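Local coordinates for manganese-dependent ADP-ribose/CDP-alcohol diphosphatase (Danio rerio, PDB 2NXF), which probably hydrolyses ADP-ribose and CDP-alcohols such as CDP-choline to a nucleoside monophosphate and a phosphorylated partner, using a dinuclear metal centre, at residues A17-G22 with R31-S36; I281-V286 with G312-L317; R27-Y32 with V286-P291. One frame throughout, in Å; residues are numbered along the deposited sequence.

How the contacts relate
Contacts 1 and 3, centred about 8 Å apart, share Arg-31 and Tyr-32: contact 1 ties this stretch to the 17-22 loop at the surface, while the partly buried contact 3 ties it to the distant 286-291 loop. Asp-21 of contact 1 salt-bridges Arg-30 of contact 3. Contact 2 sits deeper, its centre about 13 Å from that of the chain, and joins strand 279-282 and the residues after it to the 312-317 turn. It sets an arginine and a glutamate that do not pair beside a few apolar touches; contacts 1 and 3 rely on backbone bonds, salt bridges and aromatic faces. Arg-313 of contact 2 reaches Thr-289 of contact 3, and Val-286 lies in both.

Contact 1 (A17-G22 with R31-S36); sequences ADIEDG and RYYRGS. With PO4 (phosphate ion), chain F.
Ile-19 lies over one face of the Tyr-33 ring, its CD1 3.8 Å from the ring centroid in a CH-pi contact. CG1, placed between the backbone N and the carbonyl carbon (chi1 62°), rests 3.6 Å from Tyr-33 CD2. At the ring's edge, near its plane, comes Glu-20 O. Arg-34, extended from CG to NE, reaches back to Asp-18 and Ile-19. Its NE gives Asp-18 OD1 a nearly straight salt-bridge hydrogen bond of 2.7 Å, in the guanidinium plane, while the carbonyl carbon of Ile-19 sits over one guanidinium face. Gly-22 and Arg-31 form an antiparallel hydrogen-bonded pair: Gly-22 N to Arg-31 O is 3.0 Å and Arg-31 N to Gly-22 O is 2.8 Å.

Around these, two waters and neighbouring residues complete the contact. One water donates to Ile-19 O and Asp-21 OD1 and accepts from Arg-34 N; another joins the same OD1 to Gly-35 N, while Asp-21 OD2 pairs with Arg-30. His-65 and Arg-69 also touch Ile-19. Asp-18 centres an inverse gamma turn, and the Gly-22/Arg-31 pair belongs to the short antiparallel ladder of strands 22-23 and 30-31 ahead of helix 35-49, its Arg-31 end beside the dimetal site of a calcineurin-like phosphoesterase.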
loop_
_atom_site.group_PDB
_atom_site.type_symbol
_atom_site.label_atom_id
_atom_site.label_comp_id
_atom_site.label_asym_id
_atom_site.label_seq_id
_atom_site.Cartn_x
_atom_site.Cartn_y
_atom_site.Cartn_z
ATOM N N ALA A 17 -15.434 -8.559 -1.854
ATOM C CA ALA A 17 -16.337 -9.298 -0.956
ATOM C C ALA A 17 -17.536 -9.744 -1.758
ATOM O O ALA A 17 -17.967 -9.047 -2.683
ATOM C CB ALA A 17 -16.765 -8.422 0.235
ATOM N N ASP A 18 -18.091 -10.901 -1.400
ATOM C CA ASP A 18 -19.259 -11.436 -2.096
ATOM C C ASP A 18 -20.531 -10.874 -1.458
ATOM O O ASP A 18 -21.333 -11.605 -0.848
ATOM C CB ASP A 18 -19.250 -12.976 -2.058
ATOM C CG ASP A 18 -20.335 -13.593 -2.929
ATOM O OD1 ASP A 18 -20.944 -12.884 -3.774
ATOM O OD2 ASP A 18 -20.619 -14.802 -2.741
ATOM N N ILE A 19 -20.707 -9.558 -1.600
ATOM C CA ILE A 19 -21.827 -8.843 -0.981
ATOM C C ILE A 19 -22.316 -7.759 -1.942
ATOM O O ILE A 19 -21.610 -7.393 -2.884
ATOM C CB ILE A 19 -21.428 -8.176 0.363
ATOM C CG1 ILE A 19 -20.336 -7.109 0.162
ATOM C CG2 ILE A 19 -20.977 -9.210 1.398
ATOM C CD1 ILE A 19 -19.715 -6.553 1.464
ATOM N N GLU A 20 -23.520 -7.249 -1.709
ATOM C CA GLU A 20 -24.050 -6.202 -2.581
ATOM C C GLU A 20 -23.226 -4.914 -2.449
ATOM O O GLU A 20 -22.537 -4.688 -1.440
ATOM C CB GLU A 20 -25.548 -5.966 -2.329
ATOM C CG GLU A 20 -26.455 -6.997 -3.040
ATOM C CD GLU A 20 -27.934 -6.873 -2.688
ATOM O OE1 GLU A 20 -28.280 -6.781 -1.479
ATOM O OE2 GLU A 20 -28.770 -6.915 -3.622
ATOM N N ASP A 21 -23.276 -4.090 -3.490
ATOM C CA ASP A 21 -22.607 -2.795 -3.465
ATOM C C ASP A 21 -22.983 -1.986 -2.230
ATOM O O ASP A 21 -24.135 -2.015 -1.775
ATOM C CB ASP A 21 -22.946 -1.979 -4.707
ATOM C CG ASP A 21 -22.330 -2.536 -5.978
ATOM O OD1 ASP A 21 -21.478 -3.456 -5.922
ATOM O OD2 ASP A 21 -22.711 -2.028 -7.053
ATOM N N GLY A 22 -21.998 -1.272 -1.699
ATOM C CA GLY A 22 -22.204 -0.391 -0.561
ATOM C C GLY A 22 -21.699 1.010 -0.851
ATOM O O GLY A 22 -21.558 1.415 -2.011
ATOM N N ARG A 31 -19.050 1.546 -3.269
ATOM C CA ARG A 31 -18.085 0.443 -3.185
ATOM C C ARG A 31 -18.609 -0.799 -3.914
ATOM O O ARG A 31 -19.667 -1.334 -3.583
ATOM C CB ARG A 31 -17.697 0.169 -1.722
ATOM C CG ARG A 31 -16.776 1.272 -1.251
ATOM C CD ARG A 31 -16.197 1.112 0.115
ATOM N NE ARG A 31 -15.403 2.306 0.425
ATOM C CZ ARG A 31 -14.513 2.388 1.406
ATOM N NH1 ARG A 31 -14.262 1.334 2.195
ATOM N NH2 ARG A 31 -13.861 3.527 1.594
ATOM N N TYR A 32 -17.869 -1.215 -4.939
ATOM C CA TYR A 32 -18.327 -2.214 -5.891
ATOM C C TYR A 32 -17.672 -3.549 -5.532
ATOM O O TYR A 32 -16.738 -3.983 -6.194
ATOM C CB TYR A 32 -17.928 -1.765 -7.298
ATOM C CG TYR A 32 -18.586 -0.465 -7.705
ATOM C CD1 TYR A 32 -19.855 -0.466 -8.259
ATOM C CD2 TYR A 32 -17.932 0.763 -7.532
ATOM C CE1 TYR A 32 -20.472 0.726 -8.638
ATOM C CE2 TYR A 32 -18.537 1.968 -7.909
ATOM C CZ TYR A 32 -19.798 1.936 -8.458
ATOM O OH TYR A 32 -20.427 3.101 -8.839
ATOM N N TYR A 33 -18.165 -4.179 -4.462
ATOM C CA TYR A 33 -17.459 -5.305 -3.834
ATOM C C TYR A 33 -17.278 -6.499 -4.777
ATOM O O TYR A 33 -16.173 -7.053 -4.893
ATOM C CB TYR A 33 -18.183 -5.738 -2.536
ATOM C CG TYR A 33 -18.158 -4.661 -1.463
ATOM C CD1 TYR A 33 -16.955 -4.381 -0.749
ATOM C CD2 TYR A 33 -19.300 -3.925 -1.152
ATOM C CE1 TYR A 33 -16.910 -3.393 0.225
ATOM C CE2 TYR A 33 -19.253 -2.937 -0.149
ATOM C CZ TYR A 33 -18.057 -2.681 0.512
ATOM O OH TYR A 33 -17.998 -1.701 1.478
ATOM N N ARG A 34 -18.354 -6.907 -5.439
ATOM C CA ARG A 34 -18.250 -8.057 -6.352
ATOM C C ARG A 34 -17.500 -7.706 -7.634
ATOM O O ARG A 34 -16.715 -8.520 -8.137
ATOM C CB ARG A 34 -19.621 -8.639 -6.673
ATOM C CG ARG A 34 -20.250 -9.345 -5.481
ATOM C CD ARG A 34 -21.542 -10.027 -5.913
ATOM N NE ARG A 34 -22.168 -10.693 -4.777
ATOM C CZ ARG A 34 -23.345 -10.365 -4.249
ATOM N NH1 ARG A 34 -24.068 -9.369 -4.758
ATOM N NH2 ARG A 34 -23.806 -11.050 -3.204
ATOM N N GLY A 35 -17.742 -6.499 -8.157
ATOM C CA GLY A 35 -17.116 -6.040 -9.406
ATOM C C GLY A 35 -15.602 -5.960 -9.329
ATOM O O GLY A 35 -14.915 -6.049 -10.353
ATOM N N SER A 36 -15.077 -5.813 -8.115
ATOM C CA SER A 36 -13.631 -5.722 -7.926
ATOM C C SER A 36 -12.912 -6.942 -8.486
ATOM O O SER A 36 -11.822 -6.812 -9.032
ATOM C CB SER A 36 -13.272 -5.533 -6.457
ATOM O OG SER A 36 -13.635 -6.666 -5.709
HETATM P P PO4 F . -10.515 1.897 3.544
HETATM O O1 PO4 F . -10.628 3.354 3.152
HETATM O O2 PO4 F . -11.712 1.514 4.393
HETATM O O3 PO4 F . -10.594 0.976 2.341
HETATM O O4 PO4 F . -9.223 1.631 4.253
HETATM O O HOH W 1 -21.044 -5.943 -5.093
HETATM O O HOH W 2 -19.907 -4.639 -7.909
#

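Contact 2 (I281-V286 with G312-L317); sequences ITLEGV and GRVEDL
Glu-284 and Val-314 make the close-packed middle of this contact, with Glu-284 OE1 3.4 Å from Val-314 CG2. The glutamate is bent at chi2 (78°), which carries CD over to the backbone of the facing turn, 3.4 Å from Arg-313 O. Its CB lies over one face of the Arg-313 guanidinium, offset toward the rim. The carboxylate is turned almost perpendicular to that guanidinium, 88° between planes, and the two charged groups do not pair. Arg-313 NH1 instead bonds to Thr-289 OG1 and NH2 to His-267 O, with Gly-285 O at the guanidinium edge, 3.0 Å from NH1.

Looser packing lies toward Leu-317. Ile-281 and Leu-317 reach toward each other tip to tip, CG1 to CD2 at 3.8 Å. Elsewhere Leu-283 CD2 comes no nearer than 4.4 Å to Val-314 CG1. On the more exposed side a water links the two segments, donating to Glu-284 OE2 (2.7 Å) and accepting from Glu-315 N. Met-306 and Met-308 of strand 305-312 back Ile-281, and Leu-10 of strand 6-11 touches Leu-283. This is the meeting of the two mixed sheets of the metallophosphoesterase beta sandwich, where strand 279-282 and the residues that follow it pack on a turn of the opposing sheet.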
loop_
_atom_site.group_PDB
_atom_site.type_symbol
_atom_site.label_atom_id
_atom_site.label_comp_id
_atom_site.label_asym_id
_atom_site.label_seq_id
_atom_site.Cartn_x
_atom_site.Cartn_y
_atom_site.Cartn_z
ATOM N N ILE A 281 3.188 8.602 -5.508
ATOM C CA ILE A 281 2.044 8.144 -6.285
ATOM C C ILE A 281 1.085 7.424 -5.346
ATOM O O ILE A 281 1.473 6.480 -4.649
ATOM C CB ILE A 281 2.464 7.157 -7.404
ATOM C CG1 ILE A 281 3.546 7.778 -8.300
ATOM C CG2 ILE A 281 1.244 6.707 -8.238
ATOM C CD1 ILE A 281 4.287 6.739 -9.153
ATOM N N THR A 282 -0.162 7.881 -5.311
ATOM C CA THR A 282 -1.201 7.182 -4.568
ATOM C C THR A 282 -2.190 6.631 -5.585
ATOM O O THR A 282 -2.856 7.387 -6.269
ATOM C CB THR A 282 -1.910 8.117 -3.560
ATOM O OG1 THR A 282 -0.927 8.719 -2.709
ATOM C CG2 THR A 282 -2.945 7.331 -2.686
ATOM N N LEU A 283 -2.234 5.308 -5.700
ATOM C CA LEU A 283 -3.053 4.669 -6.715
ATOM C C LEU A 283 -4.531 4.729 -6.385
ATOM O O LEU A 283 -4.939 4.452 -5.247
ATOM C CB LEU A 283 -2.645 3.201 -6.864
ATOM C CG LEU A 283 -1.273 2.941 -7.473
ATOM C CD1 LEU A 283 -0.944 1.461 -7.313
ATOM C CD2 LEU A 283 -1.263 3.360 -8.962
ATOM N N GLU A 284 -5.322 5.119 -7.386
ATOM C CA GLU A 284 -6.786 5.064 -7.304
ATOM C C GLU A 284 -7.234 3.653 -6.951
ATOM O O GLU A 284 -6.629 2.679 -7.415
ATOM C CB GLU A 284 -7.389 5.485 -8.652
ATOM C CG GLU A 284 -7.248 7.000 -8.957
ATOM C CD GLU A 284 -5.861 7.456 -9.449
ATOM O OE1 GLU A 284 -4.952 6.641 -9.699
ATOM O OE2 GLU A 284 -5.668 8.685 -9.597
ATOM N N GLY A 285 -8.296 3.542 -6.143
ATOM C CA GLY A 285 -8.666 2.228 -5.598
ATOM C C GLY A 285 -9.685 1.510 -6.460
ATOM O O GLY A 285 -10.686 2.096 -6.908
ATOM N N VAL A 286 -9.437 0.226 -6.673
ATOM C CA VAL A 286 -10.341 -0.614 -7.460
ATOM C C VAL A 286 -11.739 -0.656 -6.857
ATOM O O VAL A 286 -12.756 -0.610 -7.583
ATOM C CB VAL A 286 -9.771 -2.060 -7.555
ATOM C CG1 VAL A 286 -10.839 -3.053 -8.036
ATOM C CG2 VAL A 286 -8.543 -2.091 -8.476
ATOM N N GLY A 312 -8.180 3.629 -17.019
ATOM C CA GLY A 312 -9.399 4.113 -16.402
ATOM C C GLY A 312 -9.128 5.329 -15.541
ATOM O O GLY A 312 -8.766 6.389 -16.061
ATOM N N ARG A 313 -9.302 5.166 -14.230
ATOM C CA ARG A 313 -9.117 6.262 -13.274
ATOM C C ARG A 313 -7.650 6.615 -13.025
ATOM O O ARG A 313 -7.363 7.685 -12.462
ATOM C CB ARG A 313 -9.811 5.932 -11.947
ATOM C CG ARG A 313 -11.309 5.712 -12.127
ATOM C CD ARG A 313 -11.981 5.368 -10.813
ATOM N NE ARG A 313 -11.665 6.331 -9.773
ATOM C CZ ARG A 313 -11.296 6.031 -8.530
ATOM N NH1 ARG A 313 -11.192 4.771 -8.105
ATOM N NH2 ARG A 313 -11.039 7.025 -7.697
ATOM N N VAL A 314 -6.731 5.717 -13.406
ATOM C CA VAL A 314 -5.291 5.952 -13.173
ATOM C C VAL A 314 -4.654 6.614 -14.402
ATOM O O VAL A 314 -4.647 6.034 -15.499
ATOM C CB VAL A 314 -4.532 4.649 -12.894
ATOM C CG1 VAL A 314 -3.029 4.960 -12.647
ATOM C CG2 VAL A 314 -5.147 3.888 -11.723
ATOM N N GLU A 315 -4.138 7.835 -14.244
ATOM C CA GLU A 315 -3.503 8.521 -15.379
ATOM C C GLU A 315 -2.058 8.060 -15.541
ATOM O O GLU A 315 -1.406 7.686 -14.557
ATOM C CB GLU A 315 -3.525 10.037 -15.187
ATOM C CG GLU A 315 -4.865 10.708 -15.526
ATOM C CD GLU A 315 -5.167 10.758 -17.032
ATOM O OE1 GLU A 315 -4.491 11.523 -17.787
ATOM O OE2 GLU A 315 -6.113 10.039 -17.439
ATOM N N ASP A 316 -1.554 8.108 -16.778
ATOM C CA ASP A 316 -0.136 7.782 -17.024
ATOM C C ASP A 316 0.759 8.769 -16.269
ATOM O O ASP A 316 0.350 9.888 -15.949
ATOM C CB ASP A 316 0.235 7.927 -18.513
ATOM C CG ASP A 316 -0.430 6.902 -19.418
ATOM O OD1 ASP A 316 -1.126 5.983 -18.947
ATOM O OD2 ASP A 316 -0.240 7.048 -20.654
ATOM N N LEU A 317 2.013 8.374 -16.075
ATOM C CA LEU A 317 3.001 9.226 -15.442
ATOM C C LEU A 317 4.372 8.803 -15.921
ATOM O O LEU A 317 4.632 7.604 -16.072
ATOM C CB LEU A 317 2.907 9.057 -13.920
ATOM C CG LEU A 317 3.649 9.975 -12.964
ATOM C CD1 LEU A 317 3.464 11.449 -13.282
ATOM C CD2 LEU A 317 3.122 9.659 -11.573
HETATM O O HOH W 3 -4.804 9.515 -11.975
#

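Contact 3 (R27-Y32 with V286-P291); sequences RTRRRY and VIETPP. With PO4 (phosphate ion), chain F.
Glu-288 OE2 is gripped by two nitrogens of Arg-31 and by His-267 ND1. Arg-31 NE donates to it at 3.1 Å, on the anti lone pair, bent at the hydrogen (135°) and tilted from the guanidinium plane; NH2 adds a weak bond of equal length. The planes of the carboxylate and guanidinium stand 39° apart. An extended chain beyond CG (chi2 177°) carries CD of the glutamate toward Arg-29, whose CG lies 3.3 Å from OE1; the Arg-29 guanidinium itself turns to Asp-268. At the other end of the Arg-31 guanidinium, NH1 makes a weak, nearly straight bond to O2 of a phosphate ion, which Asn-96 and His-97 also hold.

His-267 is a zinc ligand, as Gln-15 beside Arg-31 is, so Glu-288 is a second-shell residue whose bond to ND1 would help hold the imidazole's rotation, and whose carboxylate is likely to polarise it. Arg-31 and the phosphate, probably from the crystallisation liquor, lie beside the dimetal site of the calcineurin-like phosphoesterase fold. An alanine in place of Arg-31 would probably leave the Glu-288 carboxylate, still held at OE2 by His-267, without its salt-bridge partner, and the phosphate without a weak donor.

Nearer the backbone, Arg-31 CB packs on Ile-287 CG1, and Tyr-32 N makes a straight bond of 2.9 Å to Ile-287 O. The Tyr-32 ring is sandwiched: Pro-290 CA sits over the centre of one face, 3.6 Å from the centroid in a CH-pi contact, with Pro-290 CB 3.5 Å from CZ, and Arg-30 CG lies over the opposite face toward the rim. Pro-291 crosses the tyrosine at about a right angle, its CD near CD1. One water bridges Arg-30 O and Glu-288 O.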
loop_
_atom_site.group_PDB
_atom_site.type_symbol
_atom_site.label_atom_id
_atom_site.label_comp_id
_atom_site.label_asym_id
_atom_site.label_seq_id
_atom_site.Cartn_x
_atom_site.Cartn_y
_atom_site.Cartn_z
ATOM N N ARG A 27 -20.965 8.575 2.432
ATOM C CA ARG A 27 -21.932 8.299 1.352
ATOM C C ARG A 27 -21.691 9.182 0.122
ATOM O O ARG A 27 -22.623 9.740 -0.469
ATOM C CB ARG A 27 -23.381 8.407 1.870
ATOM C CG ARG A 27 -23.665 7.399 2.976
ATOM C CD ARG A 27 -25.125 7.350 3.375
ATOM N NE ARG A 27 -25.956 6.864 2.278
ATOM C CZ ARG A 27 -27.259 7.099 2.152
ATOM N NH1 ARG A 27 -27.915 7.828 3.053
ATOM N NH2 ARG A 27 -27.910 6.608 1.108
ATOM N N THR A 28 -20.417 9.316 -0.236
ATOM C CA THR A 28 -20.003 10.128 -1.377
ATOM C C THR A 28 -19.325 9.256 -2.428
ATOM O O THR A 28 -19.057 9.716 -3.537
ATOM C CB THR A 28 -18.992 11.214 -0.963
ATOM O OG1 THR A 28 -17.888 10.583 -0.297
ATOM C CG2 THR A 28 -19.647 12.250 -0.051
ATOM N N ARG A 29 -19.036 8.007 -2.068
ATOM C CA ARG A 29 -18.415 7.058 -2.981
ATOM C C ARG A 29 -19.088 5.700 -2.845
ATOM O O ARG A 29 -19.364 5.256 -1.731
ATOM C CB ARG A 29 -16.928 6.879 -2.653
ATOM C CG ARG A 29 -16.096 8.166 -2.617
ATOM C CD ARG A 29 -15.767 8.697 -3.998
ATOM N NE ARG A 29 -14.857 9.840 -3.906
ATOM C CZ ARG A 29 -15.221 11.117 -3.804
ATOM N NH1 ARG A 29 -16.509 11.483 -3.788
ATOM N NH2 ARG A 29 -14.283 12.053 -3.722
ATOM N N ARG A 30 -19.312 5.037 -3.975
ATOM C CA ARG A 30 -19.902 3.701 -3.995
ATOM C C ARG A 30 -18.785 2.673 -3.932
ATOM O O ARG A 30 -17.702 2.900 -4.486
ATOM C CB ARG A 30 -20.726 3.523 -5.279
ATOM C CG ARG A 30 -21.444 2.183 -5.412
ATOM C CD ARG A 30 -22.683 2.324 -6.314
ATOM N NE ARG A 30 -23.240 1.017 -6.664
ATOM C CZ ARG A 30 -24.316 0.824 -7.422
ATOM N NH1 ARG A 30 -24.989 1.861 -7.930
ATOM N NH2 ARG A 30 -24.721 -0.414 -7.672
ATOM N N ARG A 31 -19.050 1.546 -3.269
ATOM C CA ARG A 31 -18.085 0.443 -3.185
ATOM C C ARG A 31 -18.609 -0.799 -3.914
ATOM O O ARG A 31 -19.667 -1.334 -3.583
ATOM C CB ARG A 31 -17.697 0.169 -1.722
ATOM C CG ARG A 31 -16.776 1.272 -1.251
ATOM C CD ARG A 31 -16.197 1.112 0.115
ATOM N NE ARG A 31 -15.403 2.306 0.425
ATOM C CZ ARG A 31 -14.513 2.388 1.406
ATOM N NH1 ARG A 31 -14.262 1.334 2.195
ATOM N NH2 ARG A 31 -13.861 3.527 1.594
ATOM N N TYR A 32 -17.869 -1.215 -4.939
ATOM C CA TYR A 32 -18.327 -2.214 -5.891
ATOM C C TYR A 32 -17.672 -3.549 -5.532
ATOM O O TYR A 32 -16.738 -3.983 -6.194
ATOM C CB TYR A 32 -17.928 -1.765 -7.298
ATOM C CG TYR A 32 -18.586 -0.465 -7.705
ATOM C CD1 TYR A 32 -19.855 -0.466 -8.259
ATOM C CD2 TYR A 32 -17.932 0.763 -7.532
ATOM C CE1 TYR A 32 -20.472 0.726 -8.638
ATOM C CE2 TYR A 32 -18.537 1.968 -7.909
ATOM C CZ TYR A 32 -19.798 1.936 -8.458
ATOM O OH TYR A 32 -20.427 3.101 -8.839
ATOM N N VAL A 286 -9.437 0.226 -6.673
ATOM C CA VAL A 286 -10.341 -0.614 -7.460
ATOM C C VAL A 286 -11.739 -0.656 -6.857
ATOM O O VAL A 286 -12.756 -0.610 -7.583
ATOM C CB VAL A 286 -9.771 -2.060 -7.555
ATOM C CG1 VAL A 286 -10.839 -3.053 -8.036
ATOM C CG2 VAL A 286 -8.543 -2.091 -8.476
ATOM N N ILE A 287 -11.804 -0.723 -5.530
ATOM C CA ILE A 287 -13.117 -0.862 -4.873
ATOM C C ILE A 287 -14.098 0.265 -5.193
ATOM O O ILE A 287 -15.296 0.033 -5.252
ATOM C CB ILE A 287 -12.976 -1.075 -3.355
ATOM C CG1 ILE A 287 -14.326 -1.405 -2.693
ATOM C CG2 ILE A 287 -12.303 0.129 -2.674
ATOM C CD1 ILE A 287 -14.959 -2.713 -3.192
ATOM N N GLU A 288 -13.598 1.489 -5.408
ATOM C CA GLU A 288 -14.527 2.596 -5.697
ATOM C C GLU A 288 -14.655 2.875 -7.193
ATOM O O GLU A 288 -15.202 3.902 -7.587
ATOM C CB GLU A 288 -14.146 3.844 -4.906
ATOM C CG GLU A 288 -14.488 3.641 -3.419
ATOM C CD GLU A 288 -14.086 4.781 -2.516
ATOM O OE1 GLU A 288 -13.710 5.853 -3.020
ATOM O OE2 GLU A 288 -14.167 4.582 -1.279
ATOM N N THR A 289 -14.153 1.936 -7.994
ATOM C CA THR A 289 -14.213 2.016 -9.467
ATOM C C THR A 289 -15.432 1.224 -10.022
ATOM O O THR A 289 -15.508 0.012 -9.800
ATOM C CB THR A 289 -12.946 1.491 -10.086
ATOM O OG1 THR A 289 -11.821 2.144 -9.477
ATOM C CG2 THR A 289 -12.948 1.736 -11.605
ATOM N N PRO A 290 -16.363 1.887 -10.739
ATOM C CA PRO A 290 -17.507 1.138 -11.283
ATOM C C PRO A 290 -17.111 0.262 -12.466
ATOM O O PRO A 290 -16.035 0.447 -13.034
ATOM C CB PRO A 290 -18.482 2.243 -11.723
ATOM C CG PRO A 290 -17.613 3.400 -12.029
ATOM C CD PRO A 290 -16.469 3.334 -11.041
ATOM N N PRO A 291 -17.970 -0.708 -12.832
ATOM C CA PRO A 291 -17.647 -1.642 -13.903
ATOM C C PRO A 291 -17.383 -0.992 -15.259
ATOM O O PRO A 291 -16.758 -1.609 -16.105
ATOM C CB PRO A 291 -18.918 -2.510 -14.000
ATOM C CG PRO A 291 -19.472 -2.472 -12.651
ATOM C CD PRO A 291 -19.268 -1.038 -12.209
HETATM P P PO4 F . -10.515 1.897 3.544
HETATM O O1 PO4 F . -10.628 3.354 3.152
HETATM O O2 PO4 F . -11.712 1.514 4.393
HETATM O O3 PO4 F . -10.594 0.976 2.341
HETATM O O4 PO4 F . -9.223 1.631 4.253
HETATM O O HOH W 4 -17.297 5.347 -6.324
HETATM O O HOH W 5 -14.662 -2.782 -8.063
#